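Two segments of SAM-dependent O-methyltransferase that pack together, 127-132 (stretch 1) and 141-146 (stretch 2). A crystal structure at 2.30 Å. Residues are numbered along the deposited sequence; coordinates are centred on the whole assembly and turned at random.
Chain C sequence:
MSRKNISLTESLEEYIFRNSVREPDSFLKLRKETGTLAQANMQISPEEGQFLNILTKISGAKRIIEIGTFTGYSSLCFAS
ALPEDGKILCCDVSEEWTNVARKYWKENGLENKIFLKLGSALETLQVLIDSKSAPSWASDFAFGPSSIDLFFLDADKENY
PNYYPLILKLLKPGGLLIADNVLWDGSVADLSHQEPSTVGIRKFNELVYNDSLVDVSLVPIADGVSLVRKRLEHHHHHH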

ATOM      1  N   VAL C 127      16.667   5.067 -23.832  1.00 31.26           N
ATOM      2  CA  VAL C 127      16.269   6.049 -24.844  1.00 31.66           C
ATOM      3  C   VAL C 127      15.426   7.178 -24.234  1.00 32.34           C
ATOM      4  O   VAL C 127      15.556   8.349 -24.610  1.00 32.58           O
ATOM      5  CB  VAL C 127      15.505   5.365 -26.000  1.00 31.53           C
ATOM      6  CG1 VAL C 127      14.903   6.393 -26.945  1.00 31.64           C
ATOM      7  CG2 VAL C 127      16.425   4.420 -26.750  1.00 30.85           C
ATOM      8  N   LEU C 128      14.576   6.812 -23.280  1.00 32.85           N
ATOM      9  CA  LEU C 128      13.713   7.752 -22.567  1.00 33.25           C
ATOM     10  C   LEU C 128      14.536   8.673 -21.655  1.00 33.47           C
ATOM     11  O   LEU C 128      14.279   9.883 -21.575  1.00 33.43           O
ATOM     12  CB  LEU C 128      12.673   6.964 -21.760  1.00 33.11           C
ATOM     13  CG  LEU C 128      11.250   7.490 -21.623  1.00 33.50           C
ATOM     14  CD1 LEU C 128      10.627   7.815 -22.971  1.00 33.21           C
ATOM     15  CD2 LEU C 128      10.408   6.462 -20.894  1.00 33.37           C
ATOM     16  N   ILE C 129      15.531   8.101 -20.978  1.00 33.74           N
ATOM     17  CA  ILE C 129      16.454   8.894 -20.172  1.00 34.37           C
ATOM     18  C   ILE C 129      17.228   9.909 -21.039  1.00 35.32           C
ATOM     19  O   ILE C 129      17.302  11.097 -20.698  1.00 35.48           O
ATOM     20  CB  ILE C 129      17.430   8.000 -19.372  1.00 34.16           C
ATOM     21  CG1 ILE C 129      16.682   7.242 -18.275  1.00 33.38           C
ATOM     22  CG2 ILE C 129      18.557   8.837 -18.756  1.00 33.37           C
ATOM     23  CD1 ILE C 129      17.428   6.043 -17.717  1.00 33.26           C
ATOM     24  N   ASP C 130      17.774   9.441 -22.160  1.00 36.17           N
ATOM     25  CA  ASP C 130      18.656  10.257 -23.004  1.00 37.17           C
ATOM     26  C   ASP C 130      17.931  11.216 -23.950  1.00 37.78           C
ATOM     27  O   ASP C 130      18.549  12.135 -24.486  1.00 38.14           O
ATOM     28  CB  ASP C 130      19.587   9.357 -23.823  1.00 37.07           C
ATOM     29  CG  ASP C 130      20.477   8.496 -22.960  1.00 37.56           C
ATOM     30  OD1 ASP C 130      20.864   8.937 -21.857  1.00 37.61           O
ATOM     31  OD2 ASP C 130      20.794   7.366 -23.390  1.00 39.39           O
ATOM     32  N   SER C 131      16.637  10.989 -24.166  1.00 38.62           N
ATOM     33  CA  SER C 131      15.827  11.815 -25.064  1.00 39.19           C
ATOM     34  C   SER C 131      15.852  13.293 -24.685  1.00 39.62           C
ATOM     35  O   SER C 131      15.715  13.636 -23.508  1.00 39.82           O
ATOM     36  CB  SER C 131      14.382  11.314 -25.090  1.00 39.34           C
ATOM     37  OG  SER C 131      14.253  10.166 -25.911  1.00 39.90           O
ATOM     38  N   LYS C 132      16.041  14.154 -25.687  1.00 39.88           N
ATOM     39  CA  LYS C 132      15.999  15.609 -25.495  1.00 40.30           C
ATOM     40  C   LYS C 132      14.622  16.156 -25.853  1.00 40.09           C
ATOM     41  O   LYS C 132      14.169  17.154 -25.287  1.00 40.12           O
ATOM     42  CB  LYS C 132      17.075  16.306 -26.340  1.00 40.65           C
ATOM     43  CG  LYS C 132      18.505  15.883 -26.019  1.00 42.05           C
ATOM     44  CD  LYS C 132      18.812  16.024 -24.535  1.00 43.88           C
ATOM     45  CE  LYS C 132      20.060  15.238 -24.182  1.00 45.87           C
ATOM     46  NZ  LYS C 132      20.277  15.170 -22.715  1.00 47.64           N
ATOM     47  N   PHE C 141       3.425  12.079 -23.283  1.00 30.87           N
ATOM     48  CA  PHE C 141       3.526  11.266 -22.068  1.00 30.16           C
ATOM     49  C   PHE C 141       4.581  11.903 -21.166  1.00 30.04           C
ATOM     50  O   PHE C 141       4.245  12.736 -20.318  1.00 30.15           O
ATOM     51  CB  PHE C 141       3.856   9.799 -22.408  1.00 29.60           C
ATOM     52  CG  PHE C 141       4.135   8.927 -21.208  1.00 28.70           C
ATOM     53  CD1 PHE C 141       3.106   8.531 -20.357  1.00 28.12           C
ATOM     54  CD2 PHE C 141       5.429   8.486 -20.941  1.00 26.93           C
ATOM     55  CE1 PHE C 141       3.373   7.717 -19.249  1.00 27.53           C
ATOM     56  CE2 PHE C 141       5.700   7.689 -19.841  1.00 26.92           C
ATOM     57  CZ  PHE C 141       4.668   7.297 -18.994  1.00 26.93           C
ATOM     58  N   ALA C 142       5.850  11.544 -21.375  1.00 29.84           N
ATOM     59  CA  ALA C 142       6.968  12.070 -20.579  1.00 29.88           C
ATOM     60  C   ALA C 142       8.297  11.606 -21.164  1.00 29.88           C
ATOM     61  O   ALA C 142       8.329  10.669 -21.962  1.00 30.05           O
ATOM     62  CB  ALA C 142       6.848  11.636 -19.112  1.00 29.53           C
ATOM     63  N   PHE C 143       9.384  12.275 -20.774  1.00 29.90           N
ATOM     64  CA  PHE C 143      10.738  11.861 -21.146  1.00 30.22           C
ATOM     65  C   PHE C 143      11.787  12.520 -20.263  1.00 30.06           C
ATOM     66  O   PHE C 143      11.491  13.470 -19.540  1.00 30.37           O
ATOM     67  CB  PHE C 143      11.032  12.116 -22.632  1.00 30.45           C
ATOM     68  CG  PHE C 143      11.118  13.565 -22.997  1.00 31.46           C
ATOM     69  CD1 PHE C 143      12.356  14.211 -23.049  1.00 32.18           C
ATOM     70  CD2 PHE C 143       9.966  14.288 -23.299  1.00 31.60           C
ATOM     71  CE1 PHE C 143      12.440  15.559 -23.387  1.00 32.82           C
ATOM     72  CE2 PHE C 143      10.038  15.639 -23.642  1.00 32.29           C
ATOM     73  CZ  PHE C 143      11.281  16.276 -23.689  1.00 32.37           C
ATOM     74  N   GLY C 144      13.008  12.001 -20.318  1.00 30.03           N
ATOM     75  CA  GLY C 144      14.115  12.558 -19.542  1.00 29.83           C
ATOM     76  C   GLY C 144      14.097  12.088 -18.102  1.00 29.84           C
ATOM     77  O   GLY C 144      13.113  11.495 -17.655  1.00 30.32           O
ATOM     78  N   PRO C 145      15.189  12.337 -17.361  1.00 29.39           N
ATOM     79  CA  PRO C 145      15.225  11.958 -15.951  1.00 29.01           C
ATOM     80  C   PRO C 145      14.195  12.727 -15.133  1.00 28.74           C
ATOM     81  O   PRO C 145      13.687  13.749 -15.594  1.00 28.35           O
ATOM     82  CB  PRO C 145      16.651  12.329 -15.507  1.00 29.16           C
ATOM     83  CG  PRO C 145      17.181  13.248 -16.554  1.00 29.19           C
ATOM     84  CD  PRO C 145      16.439  12.972 -17.819  1.00 29.48           C
ATOM     85  N   SER C 146      13.890  12.214 -13.941  1.00 28.72           N
ATOM     86  CA  SER C 146      12.909  12.796 -13.015  1.00 28.47           C
ATOM     87  C   SER C 146      11.580  13.158 -13.660  1.00 27.67           C
ATOM     88  O   SER C 146      11.038  14.230 -13.413  1.00 27.91           O
ATOM     89  CB  SER C 146      13.500  14.021 -12.307  1.00 28.68           C
ATOM     90  OG  SER C 146      14.408  13.609 -11.304  1.00 30.87           O
TER

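The contact sets the last turn of a helix, which runs through D130, against a segment with no regular secondary structure. One hydrogen bond ties the two backbones, and side chains fill in around it.

Stretch 2 comes in lightly. F141 points its CA-to-CB bond toward stretch 1, but its side chain stops short, with CE2 5.0 Å from L128 CD2. A142 contributes backbone: its O lies 3.8 Å from L128 CD1, an ordinary van der Waals approach to a methyl group.

F143 has the most surface covered by the other stretch. Its CA-to-CB bond runs sideways, and chi1 in the p well carries the ring to the chain that leaves the helix. L128 CD1 meets F143 CB at 4.3 Å, a modest apolar contact. The ring itself meets backbone oxygens: S131 O lies 3.4 Å from F143 CD1, at the edge and near the ring plane, where the slightly positive ring hydrogens suit a carbonyl. K132 O comes to 3.0 Å from F143 CE1, at an oblique angle.

G144 is the anchor. Its N donates to L128 O at 2.8 Å, with an N-H...O angle of 151°, so the loop satisfies a carbonyl in the final helical turn. The backbones are close here, with I129 CA and G144 CA 4.4 Å apart. Phi of 81° by itself favours glycine, and an ideal CB would be crowded by P145 CD, 3.1 Å away, within its own stretch.

P145 then lays its ring beside the helix end, with CD 3.5 Å from I129 O. Lacking an amide hydrogen, it can offer that carbonyl only carbon contact. S146 is already out of reach.

The helix end has its own fastening: S131, the first residue to leave helical phi/psi, donates from OG to V127 O at 2.6 Å, alongside a weak bond from S131 N to V127 O at 2.9 Å.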